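Local structure of glucose-inhibited division protein A-related protein, probable oxidoreductase (Thermus thermophilus, 2CUL) at residues L31-L36 with L84-A89; G98-G103 with R197-Y202; A127-G132 with P174-R179. The protein binds flavin-adenine dinucleotide in a Rossmann-type fold and is probably an oxidoreductase related to the glucose-inhibited division protein GidA. All coordinates share one frame; numbering follows the deposited sequence.

How the interactions relate
Interactions 1 and 2 belong to the same mixed sheet, in which strands 84-97 and 100-106 are neighbours. All three contacts mix buried and exposed residues; interaction 1 lies nearest the chain centre (about 11 Å between centres, against 17 and 20 Å). It is a regular parallel pairing whose loop end touches FAD. Interaction 2 joins strand 100-106 to the loop entering outermost strand 201-203 of that sheet, by a single backbone bridge beside a small apolar cluster around Val101. Interaction 3 lies in a separate antiparallel sheet; one face is apolar and reaches FAD through Val178. Leucine and phenylalanine packing beside a backbone ladder marks 31-36 with 84-89, and charged side chains flank the other two.

Interaction 1 of 3, residues L31-L36 with L84-A89; sequences LLTQSL and LHLFQA. With FAD (flavin-adenine dinucleotide), chain B.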
loop_
_atom_site.group_PDB
_atom_site.type_symbol
_atom_site.label_atom_id
_atom_site.label_comp_id
_atom_site.label_asym_id
_atom_site.label_seq_id
_atom_site.Cartn_x
_atom_site.Cartn_y
_atom_site.Cartn_z
ATOM N N LEU A 31 -6.630 -0.763 8.218
ATOM C CA LEU A 31 -5.784 -1.205 7.115
ATOM C C LEU A 31 -6.618 -2.087 6.198
ATOM O O LEU A 31 -6.888 -3.252 6.501
ATOM C CB LEU A 31 -4.576 -1.978 7.653
ATOM C CG LEU A 31 -3.548 -2.485 6.636
ATOM C CD1 LEU A 31 -3.060 -1.333 5.753
ATOM C CD2 LEU A 31 -2.378 -3.110 7.389
ATOM N N LEU A 32 -7.029 -1.505 5.076
ATOM C CA LEU A 32 -7.863 -2.177 4.085
ATOM C C LEU A 32 -7.002 -2.761 2.973
ATOM O O LEU A 32 -6.124 -2.079 2.446
ATOM C CB LEU A 32 -8.853 -1.154 3.516
ATOM C CG LEU A 32 -9.878 -1.522 2.443
ATOM C CD1 LEU A 32 -10.966 -0.451 2.426
ATOM C CD2 LEU A 32 -9.210 -1.637 1.080
ATOM N N THR A 33 -7.238 -4.022 2.620
ATOM C CA THR A 33 -6.449 -4.645 1.564
ATOM C C THR A 33 -7.292 -5.683 0.820
ATOM O O THR A 33 -8.105 -6.381 1.421
ATOM C CB THR A 33 -5.147 -5.245 2.168
ATOM O OG1 THR A 33 -4.125 -5.272 1.166
ATOM C CG2 THR A 33 -5.388 -6.644 2.722
ATOM N N GLN A 34 -7.112 -5.774 -0.498
ATOM C CA GLN A 34 -7.928 -6.686 -1.297
ATOM C C GLN A 34 -7.788 -8.171 -1.028
ATOM O O GLN A 34 -8.744 -8.925 -1.221
ATOM C CB GLN A 34 -7.732 -6.416 -2.794
ATOM C CG GLN A 34 -6.320 -6.532 -3.314
ATOM C CD GLN A 34 -6.201 -5.973 -4.723
ATOM O OE1 GLN A 34 -6.952 -5.075 -5.105
ATOM N NE2 GLN A 34 -5.253 -6.487 -5.496
ATOM N N SER A 35 -6.616 -8.602 -0.582
ATOM C CA SER A 35 -6.414 -10.016 -0.297
ATOM C C SER A 35 -5.588 -10.208 0.963
ATOM O O SER A 35 -4.412 -9.856 0.996
ATOM C CB SER A 35 -5.710 -10.701 -1.467
ATOM O OG SER A 35 -5.506 -12.076 -1.183
ATOM N N LEU A 36 -6.200 -10.762 2.005
ATOM C CA LEU A 36 -5.468 -10.989 3.246
ATOM C C LEU A 36 -4.357 -12.007 3.026
ATOM O O LEU A 36 -3.344 -11.986 3.728
ATOM C CB LEU A 36 -6.414 -11.474 4.348
ATOM C CG LEU A 36 -7.397 -10.417 4.864
ATOM C CD1 LEU A 36 -8.314 -11.063 5.888
ATOM C CD2 LEU A 36 -6.647 -9.245 5.491
ATOM N N LEU A 84 -4.951 -1.441 15.647
ATOM C CA LEU A 84 -5.074 -1.690 14.220
ATOM C C LEU A 84 -6.163 -2.675 13.849
ATOM O O LEU A 84 -6.316 -3.715 14.488
ATOM C CB LEU A 84 -3.743 -2.211 13.668
ATOM C CG LEU A 84 -3.726 -2.604 12.187
ATOM C CD1 LEU A 84 -4.075 -1.396 11.321
ATOM C CD2 LEU A 84 -2.347 -3.135 11.827
ATOM N N HIS A 85 -6.930 -2.332 12.820
ATOM C CA HIS A 85 -7.956 -3.239 12.324
ATOM C C HIS A 85 -7.620 -3.549 10.876
ATOM O O HIS A 85 -7.745 -2.689 10.002
ATOM C CB HIS A 85 -9.353 -2.635 12.372
ATOM C CG HIS A 85 -10.423 -3.612 11.994
ATOM N ND1 HIS A 85 -11.636 -3.229 11.463
ATOM C CD2 HIS A 85 -10.459 -4.964 12.078
ATOM C CE1 HIS A 85 -12.372 -4.303 11.234
ATOM N NE2 HIS A 85 -11.682 -5.368 11.599
ATOM N N LEU A 86 -7.169 -4.774 10.639
ATOM C CA LEU A 86 -6.815 -5.230 9.304
ATOM C C LEU A 86 -8.027 -5.949 8.737
ATOM O O LEU A 86 -8.533 -6.896 9.343
ATOM C CB LEU A 86 -5.621 -6.187 9.381
ATOM C CG LEU A 86 -5.264 -6.990 8.128
ATOM C CD1 LEU A 86 -4.918 -6.052 6.975
ATOM C CD2 LEU A 86 -4.081 -7.904 8.443
ATOM N N PHE A 87 -8.516 -5.498 7.588
ATOM C CA PHE A 87 -9.680 -6.146 7.001
ATOM C C PHE A 87 -9.600 -6.217 5.484
ATOM O O PHE A 87 -8.844 -5.475 4.849
ATOM C CB PHE A 87 -10.970 -5.438 7.455
ATOM C CG PHE A 87 -11.086 -4.013 6.989
ATOM C CD1 PHE A 87 -11.799 -3.702 5.835
ATOM C CD2 PHE A 87 -10.490 -2.980 7.709
ATOM C CE1 PHE A 87 -11.922 -2.386 5.401
ATOM C CE2 PHE A 87 -10.603 -1.654 7.282
ATOM C CZ PHE A 87 -11.323 -1.357 6.125
ATOM N N GLN A 88 -10.377 -7.130 4.913
ATOM C CA GLN A 88 -10.387 -7.331 3.468
ATOM C C GLN A 88 -11.475 -6.524 2.787
ATOM O O GLN A 88 -12.618 -6.488 3.233
ATOM C CB GLN A 88 -10.589 -8.817 3.146
ATOM C CG GLN A 88 -10.536 -9.175 1.651
ATOM C CD GLN A 88 -11.740 -8.660 0.864
ATOM O OE1 GLN A 88 -12.881 -8.755 1.321
ATOM N NE2 GLN A 88 -11.490 -8.125 -0.332
ATOM N N ALA A 89 -11.094 -5.866 1.701
ATOM C CA ALA A 89 -12.019 -5.087 0.894
ATOM C C ALA A 89 -11.241 -4.633 -0.326
ATOM O O ALA A 89 -10.020 -4.478 -0.264
ATOM C CB ALA A 89 -12.542 -3.885 1.677
HETATM P PA FAD B . 2.911 -3.801 -2.254
HETATM O O1A FAD B . 2.756 -4.422 -3.580
HETATM O O2A FAD B . 3.838 -4.406 -1.263
HETATM O O5B FAD B . 1.483 -3.693 -1.552
HETATM C C5B FAD B . 0.372 -3.145 -2.265
HETATM C C4B FAD B . -0.874 -3.696 -1.581
HETATM O O4B FAD B . -1.979 -2.915 -2.036
HETATM C C3B FAD B . -1.201 -5.161 -1.932
HETATM O O3B FAD B . -1.446 -5.940 -0.781
HETATM C C2B FAD B . -2.391 -5.035 -2.836
HETATM O O2B FAD B . -3.219 -6.171 -2.929
HETATM C C1B FAD B . -3.071 -3.793 -2.267
HETATM N N9A FAD B . -3.998 -3.121 -3.174
HETATM C C8A FAD B . -3.712 -2.591 -4.411
HETATM N N7A FAD B . -4.777 -2.043 -4.982
HETATM C C5A FAD B . -5.795 -2.229 -4.067
HETATM C C6A FAD B . -7.164 -1.871 -4.089
HETATM N N6A FAD B . -7.741 -1.233 -5.092
HETATM N N1A FAD B . -7.930 -2.212 -2.986
HETATM C C2A FAD B . -7.355 -2.876 -1.925
HETATM N N3A FAD B . -6.049 -3.246 -1.848
HETATM C C4A FAD B . -5.316 -2.901 -2.941
HETATM N N1 FAD B . 11.883 -4.766 -4.208
HETATM C C2 FAD B . 12.802 -5.540 -3.537
HETATM O O2 FAD B . 13.379 -5.122 -2.563
HETATM N N3 FAD B . 13.057 -6.837 -4.010
HETATM C C4 FAD B . 12.449 -7.396 -5.113
HETATM O O4 FAD B . 12.723 -8.559 -5.478
HETATM C C4X FAD B . 11.510 -6.599 -5.802
HETATM N N5 FAD B . 10.863 -7.091 -6.928
HETATM C C5X FAD B . 9.942 -6.316 -7.608
HETATM C C6 FAD B . 9.306 -6.832 -8.736
HETATM C C7 FAD B . 8.355 -6.093 -9.466
HETATM C C7M FAD B . 7.702 -6.717 -10.674
HETATM C C8 FAD B . 8.040 -4.760 -9.018
HETATM C C8M FAD B . 7.029 -3.906 -9.734
HETATM C C9 FAD B . 8.682 -4.218 -7.878
HETATM C C9A FAD B . 9.640 -4.973 -7.149
HETATM N N10 FAD B . 10.315 -4.463 -5.984
HETATM C C10 FAD B . 11.249 -5.275 -5.314
HETATM C "C1'" FAD B . 10.063 -3.062 -5.458
HETATM C "C2'" FAD B . 9.231 -2.884 -4.168
HETATM O "O2'" FAD B . 10.018 -3.216 -3.056
HETATM C "C3'" FAD B . 7.951 -3.744 -4.157
HETATM O "O3'" FAD B . 7.111 -3.434 -5.268
HETATM C "C4'" FAD B . 7.095 -3.535 -2.892
HETATM O "O4'" FAD B . 6.099 -4.549 -2.779
HETATM C "C5'" FAD B . 6.449 -2.137 -2.952
HETATM O "O5'" FAD B . 5.687 -1.909 -1.755
HETATM P P FAD B . 4.244 -1.254 -1.771
HETATM O O1P FAD B . 3.865 -1.164 -0.351
HETATM O O2P FAD B . 4.248 0.034 -2.545
HETATM O O3P FAD B . 3.325 -2.270 -2.547
#
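Leu32 and Phe87 meet obliquely across two parallel strands. Phe87 has CG between its backbone N and carbonyl carbon (chi1 64°), and the ring comes against Leu32, whose CB is 3.6 Å from Phe87 CZ and whose CA lies over one ring face, offset toward the rim. Leu32 CG also touches Ala89 CB at 3.6 Å, and its CD2 continues to the adenine, 3.7 Å from FAD C2A. On the other face Leu31 and Leu86 run side by side, with Leu31 CG 3.8 Å from Leu86 CD1, while Leu36 slides past Leu86 in the opposite direction. Four backbone hydrogen bonds hold the register; beyond them Gln88 NE2 donates to Gln34 O at 3.0 Å (152° at the hydrogen) from above the carbonyl plane, and also bonds Glu108. Gln34 also meets the cofactor: with CG between backbone N and carbonyl carbon (chi1 58°) and the chain extended beyond it, the side chain lies over one face of the adenine, OE1 3.2 Å from FAD C5A and CG 3.1 Å from FAD O2B. An alanine here would probably open a gap over that adenine face and let the adenine shift, since of the side chain only CB would still touch the ring. Thr33 OG1 is fixed by the amide of Ala11. Parallel strands whose C-terminal residues meet the adenosine half of FAD are characteristic of a Rossmann-type dinucleotide-binding fold.

Interaction 2 of 3, residues G98-G103 with R197-Y202; sequences GNRVVG and RLEGLY
The amide of Glu199 donates to Asn99 O at 2.8 Å, the shortest polar bond here and nearly straight at 175°. Val101 N returns a bond to Glu199 O at 2.9 Å; both bonds are made by Glu199 and bracket Arg100, its single bridge partner. Arg100 bends at chi3 (-73°), and its guanidinium lies with one face over Glu199 CB, which stands 3.9 Å from the plane above its centre. The carboxylate is not engaged in the same way: Glu199 OE1 lies 4.3 Å from Arg100 NH2 and well out of the guanidinium plane, while OE2 has a long, weak ion pair with Arg194. Gly200, with positive phi (67°), passes close to this arginine, its CA 3.6 Å from Arg100 NH1. In the fold, the bridge joins the start of strand 100-106, just after the hairpin turn from strand 84-97, to the loop entering the edge strand 201-203 of the same mixed sheet. Val101 points into the contact: its CG2 is 3.9 Å from Leu198 CD1, the two side chains crossing at about a right angle, and it also meets Leu201 CB. Leu94 and Val117 add to this apolar cluster. At the exposed end Asn99 and Glu199 lie side by side, Asn99 ND2 3.5 Å from Glu199 CG, while a water accepts from Asn99 ND2 and donates to Arg197 O.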
loop_
_atom_site.group_PDB
_atom_site.type_symbol
_atom_site.label_atom_id
_atom_site.label_comp_id
_atom_site.label_asym_id
_atom_site.label_seq_id
_atom_site.Cartn_x
_atom_site.Cartn_y
_atom_site.Cartn_z
ATOM N N GLY A 98 -17.185 16.995 -1.442
ATOM C CA GLY A 98 -16.616 18.177 -2.055
ATOM C C GLY A 98 -15.234 17.798 -2.556
ATOM O O GLY A 98 -15.078 16.800 -3.263
ATOM N N ASN A 99 -14.220 18.568 -2.176
ATOM C CA ASN A 99 -12.864 18.271 -2.620
ATOM C C ASN A 99 -12.102 17.449 -1.584
ATOM O O ASN A 99 -10.892 17.262 -1.697
ATOM C CB ASN A 99 -12.112 19.573 -2.913
ATOM C CG ASN A 99 -11.763 20.343 -1.656
ATOM O OD1 ASN A 99 -12.378 20.159 -0.608
ATOM N ND2 ASN A 99 -10.776 21.227 -1.762
ATOM N N ARG A 100 -12.818 16.939 -0.585
ATOM C CA ARG A 100 -12.177 16.154 0.464
ATOM C C ARG A 100 -12.428 14.650 0.399
ATOM O O ARG A 100 -13.569 14.198 0.287
ATOM C CB ARG A 100 -12.609 16.670 1.841
ATOM C CG ARG A 100 -12.061 15.856 3.007
ATOM C CD ARG A 100 -12.382 16.513 4.342
ATOM N NE ARG A 100 -11.564 17.701 4.571
ATOM C CZ ARG A 100 -10.276 17.671 4.904
ATOM N NH1 ARG A 100 -9.653 16.509 5.055
ATOM N NH2 ARG A 100 -9.608 18.802 5.078
ATOM N N VAL A 101 -11.344 13.881 0.472
ATOM C CA VAL A 101 -11.442 12.427 0.466
ATOM C C VAL A 101 -11.736 12.013 1.903
ATOM O O VAL A 101 -10.977 12.343 2.819
ATOM C CB VAL A 101 -10.123 11.767 0.014
ATOM C CG1 VAL A 101 -10.262 10.245 0.045
ATOM C CG2 VAL A 101 -9.772 12.228 -1.396
ATOM N N VAL A 102 -12.840 11.299 2.096
ATOM C CA VAL A 102 -13.241 10.854 3.426
ATOM C C VAL A 102 -13.202 9.335 3.573
ATOM O O VAL A 102 -13.504 8.800 4.641
ATOM C CB VAL A 102 -14.665 11.337 3.761
ATOM C CG1 VAL A 102 -14.695 12.856 3.822
ATOM C CG2 VAL A 102 -15.640 10.827 2.713
ATOM N N GLY A 103 -12.834 8.644 2.502
ATOM C CA GLY A 103 -12.766 7.194 2.557
ATOM C C GLY A 103 -12.723 6.615 1.160
ATOM O O GLY A 103 -12.381 7.315 0.207
ATOM N N ARG A 197 -4.055 17.264 -5.133
ATOM C CA ARG A 197 -5.212 17.495 -5.991
ATOM C C ARG A 197 -6.505 17.566 -5.176
ATOM O O ARG A 197 -7.426 18.310 -5.517
ATOM C CB ARG A 197 -5.312 16.391 -7.049
ATOM C CG ARG A 197 -6.421 16.601 -8.074
ATOM C CD ARG A 197 -6.332 15.566 -9.191
ATOM N NE ARG A 197 -5.123 15.728 -9.999
ATOM C CZ ARG A 197 -5.029 16.519 -11.066
ATOM N NH1 ARG A 197 -6.076 17.228 -11.470
ATOM N NH2 ARG A 197 -3.885 16.597 -11.734
ATOM N N LEU A 198 -6.567 16.794 -4.095
ATOM C CA LEU A 198 -7.738 16.780 -3.226
ATOM C C LEU A 198 -7.282 16.931 -1.777
ATOM O O LEU A 198 -6.084 16.918 -1.499
ATOM C CB LEU A 198 -8.508 15.468 -3.401
ATOM C CG LEU A 198 -9.057 15.214 -4.809
ATOM C CD1 LEU A 198 -9.577 13.791 -4.927
ATOM C CD2 LEU A 198 -10.164 16.213 -5.107
ATOM N N GLU A 199 -8.234 17.082 -0.862
ATOM C CA GLU A 199 -7.911 17.235 0.554
ATOM C C GLU A 199 -7.991 15.910 1.306
ATOM O O GLU A 199 -8.744 15.016 0.918
ATOM C CB GLU A 199 -8.866 18.240 1.205
ATOM C CG GLU A 199 -8.762 19.649 0.646
ATOM C CD GLU A 199 -7.401 20.272 0.890
ATOM O OE1 GLU A 199 -6.961 20.308 2.058
ATOM O OE2 GLU A 199 -6.770 20.728 -0.086
ATOM N N GLY A 200 -7.202 15.800 2.376
ATOM C CA GLY A 200 -7.183 14.607 3.209
ATOM C C GLY A 200 -6.648 13.335 2.574
ATOM O O GLY A 200 -6.818 12.246 3.127
ATOM N N LEU A 201 -5.975 13.476 1.436
ATOM C CA LEU A 201 -5.445 12.334 0.695
ATOM C C LEU A 201 -3.924 12.246 0.711
ATOM O O LEU A 201 -3.237 13.231 0.452
ATOM C CB LEU A 201 -5.928 12.410 -0.754
ATOM C CG LEU A 201 -5.614 11.228 -1.674
ATOM C CD1 LEU A 201 -6.333 9.985 -1.171
ATOM C CD2 LEU A 201 -6.059 11.555 -3.091
ATOM N N TYR A 202 -3.413 11.052 1.002
ATOM C CA TYR A 202 -1.975 10.798 1.056
ATOM C C TYR A 202 -1.636 9.574 0.212
ATOM O O TYR A 202 -2.508 8.774 -0.104
ATOM C CB TYR A 202 -1.547 10.529 2.501
ATOM C CG TYR A 202 -1.817 11.682 3.436
ATOM C CD1 TYR A 202 -0.816 12.603 3.741
ATOM C CD2 TYR A 202 -3.080 11.870 3.991
ATOM C CE1 TYR A 202 -1.066 13.683 4.576
ATOM C CE2 TYR A 202 -3.343 12.948 4.827
ATOM C CZ TYR A 202 -2.331 13.851 5.114
ATOM O OH TYR A 202 -2.585 14.924 5.937
HETATM O O HOH W 1 -8.761 20.414 -3.891
#

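Interaction 3 of 3, residues A127-G132 with P174-R179; sequences ARLFLG and PGYRVR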
loop_
_atom_site.group_PDB
_atom_site.type_symbol
_atom_site.label_atom_id
_atom_site.label_comp_id
_atom_site.label_asym_id
_atom_site.label_seq_id
_atom_site.Cartn_x
_atom_site.Cartn_y
_atom_site.Cartn_z
ATOM N N ALA A 127 -1.817 -2.470 -13.829
ATOM C CA ALA A 127 -0.819 -3.533 -13.873
ATOM C C ALA A 127 -0.940 -4.499 -15.043
ATOM O O ALA A 127 -2.032 -4.945 -15.395
ATOM C CB ALA A 127 -0.851 -4.316 -12.566
ATOM N N ARG A 128 0.206 -4.812 -15.637
ATOM C CA ARG A 128 0.293 -5.762 -16.739
ATOM C C ARG A 128 1.494 -6.635 -16.400
ATOM O O ARG A 128 2.626 -6.151 -16.344
ATOM C CB ARG A 128 0.526 -5.046 -18.070
ATOM C CG ARG A 128 -0.500 -3.972 -18.375
ATOM C CD ARG A 128 -0.266 -3.372 -19.751
ATOM N NE ARG A 128 -0.762 -4.245 -20.812
ATOM C CZ ARG A 128 -0.560 -4.038 -22.108
ATOM N NH1 ARG A 128 0.138 -2.986 -22.516
ATOM N NH2 ARG A 128 -1.074 -4.874 -23.000
ATOM N N LEU A 129 1.239 -7.914 -16.154
ATOM C CA LEU A 129 2.300 -8.848 -15.797
ATOM C C LEU A 129 2.659 -9.706 -17.007
ATOM O O LEU A 129 1.818 -10.433 -17.535
ATOM C CB LEU A 129 1.839 -9.721 -14.626
ATOM C CG LEU A 129 2.894 -10.569 -13.910
ATOM C CD1 LEU A 129 2.401 -10.899 -12.510
ATOM C CD2 LEU A 129 3.187 -11.835 -14.707
ATOM N N PHE A 130 3.914 -9.604 -17.434
ATOM C CA PHE A 130 4.416 -10.341 -18.586
ATOM C C PHE A 130 5.204 -11.566 -18.143
ATOM O O PHE A 130 6.321 -11.452 -17.638
ATOM C CB PHE A 130 5.307 -9.426 -19.430
ATOM C CG PHE A 130 4.623 -8.161 -19.867
ATOM C CD1 PHE A 130 3.804 -8.149 -20.990
ATOM C CD2 PHE A 130 4.763 -6.992 -19.127
ATOM C CE1 PHE A 130 3.129 -6.990 -21.371
ATOM C CE2 PHE A 130 4.093 -5.827 -19.498
ATOM C CZ PHE A 130 3.274 -5.828 -20.623
ATOM N N LEU A 131 4.612 -12.738 -18.340
ATOM C CA LEU A 131 5.242 -13.998 -17.964
ATOM C C LEU A 131 5.209 -14.967 -19.138
ATOM O O LEU A 131 4.195 -15.615 -19.391
ATOM C CB LEU A 131 4.514 -14.604 -16.762
ATOM C CG LEU A 131 4.976 -15.975 -16.261
ATOM C CD1 LEU A 131 6.477 -15.978 -16.030
ATOM C CD2 LEU A 131 4.234 -16.305 -14.977
ATOM N N GLY A 132 6.326 -15.061 -19.850
ATOM C CA GLY A 132 6.394 -15.949 -20.994
ATOM C C GLY A 132 5.554 -15.423 -22.140
ATOM O O GLY A 132 5.748 -14.295 -22.594
ATOM N N PRO A 174 9.475 -19.040 -12.783
ATOM C CA PRO A 174 9.916 -18.310 -13.977
ATOM C C PRO A 174 10.054 -16.813 -13.702
ATOM O O PRO A 174 9.526 -16.302 -12.713
ATOM C CB PRO A 174 8.819 -18.625 -14.991
ATOM C CG PRO A 174 7.603 -18.795 -14.126
ATOM C CD PRO A 174 8.138 -19.625 -12.990
ATOM N N GLY A 175 10.781 -16.118 -14.569
ATOM C CA GLY A 175 10.958 -14.690 -14.393
ATOM C C GLY A 175 9.817 -13.950 -15.055
ATOM O O GLY A 175 9.157 -14.491 -15.939
ATOM N N TYR A 176 9.567 -12.718 -14.627
ATOM C CA TYR A 176 8.490 -11.937 -15.218
ATOM C C TYR A 176 8.670 -10.448 -14.961
ATOM O O TYR A 176 9.496 -10.042 -14.144
ATOM C CB TYR A 176 7.128 -12.421 -14.692
ATOM C CG TYR A 176 6.849 -12.167 -13.220
ATOM C CD1 TYR A 176 6.309 -10.954 -12.788
ATOM C CD2 TYR A 176 7.082 -13.157 -12.265
ATOM C CE1 TYR A 176 6.002 -10.737 -11.441
ATOM C CE2 TYR A 176 6.780 -12.950 -10.915
ATOM C CZ TYR A 176 6.236 -11.739 -10.512
ATOM O OH TYR A 176 5.905 -11.543 -9.189
ATOM N N ARG A 177 7.903 -9.643 -15.684
ATOM C CA ARG A 177 7.953 -8.195 -15.538
ATOM C C ARG A 177 6.553 -7.678 -15.248
ATOM O O ARG A 177 5.560 -8.278 -15.663
ATOM C CB ARG A 177 8.457 -7.539 -16.830
ATOM C CG ARG A 177 9.941 -7.708 -17.096
ATOM C CD ARG A 177 10.336 -7.120 -18.450
ATOM N NE ARG A 177 9.716 -7.827 -19.570
ATOM C CZ ARG A 177 8.670 -7.382 -20.262
ATOM N NH1 ARG A 177 8.111 -6.217 -19.958
ATOM N NH2 ARG A 177 8.184 -8.104 -21.263
ATOM N N VAL A 178 6.478 -6.570 -14.521
ATOM C CA VAL A 178 5.193 -5.951 -14.233
ATOM C C VAL A 178 5.262 -4.468 -14.577
ATOM O O VAL A 178 6.046 -3.721 -13.986
ATOM C CB VAL A 178 4.787 -6.069 -12.744
ATOM C CG1 VAL A 178 3.504 -5.271 -12.503
ATOM C CG2 VAL A 178 4.561 -7.524 -12.366
ATOM N N ARG A 179 4.466 -4.051 -15.555
ATOM C CA ARG A 179 4.409 -2.647 -15.920
ATOM C C ARG A 179 3.223 -2.095 -15.147
ATOM O O ARG A 179 2.151 -2.705 -15.113
ATOM C CB ARG A 179 4.212 -2.476 -17.428
ATOM C CG ARG A 179 5.449 -2.837 -18.229
ATOM C CD ARG A 179 5.314 -2.423 -19.683
ATOM N NE ARG A 179 6.526 -2.713 -20.444
ATOM C CZ ARG A 179 6.687 -2.428 -21.732
ATOM N NH1 ARG A 179 5.708 -1.841 -22.408
ATOM N NH2 ARG A 179 7.824 -2.728 -22.345
HETATM O O HOH W 2 2.938 -1.707 -21.705
#
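Leu129 packs obliquely on Tyr176 and Val178, on the compact apolar face of this antiparallel pair. Leu129 CG lies 3.6 Å from Tyr176 CD1 and 3.8 Å from Val178 CG2; Val178 CG2 in turn sits at the edge of the tyrosine ring, in its plane. Tyr176 has CG between its backbone N and carbonyl carbon (chi1 68°), which sets that atom 4.0 Å from Leu129 CD2. Its OH bonds the amide of Leu141. Four backbone hydrogen bonds, the shortest from Phe130 N to Arg177 O at 2.8 Å, fix the two strands. The opposite face is more polar. There Phe130 CB covers one face of the Arg177 guanidinium, whose plane is 15° from the ring, and Phe130 CE2 meets Arg179 CG at 3.5 Å. Glu164 forms salt bridges with both Arg177 and Arg179. Toward solvent, Arg128 and Arg179 are joined through a water that accepts from Arg179 NH1 at 2.9 Å and only weakly from Arg128 NH1. Val178 also touches FAD. The pair forms the middle of a four-stranded antiparallel sheet, between strands 134-138 and 160-167: backbone hydrogen bonds join Leu129 to Glu136 and Val178 to Gly165.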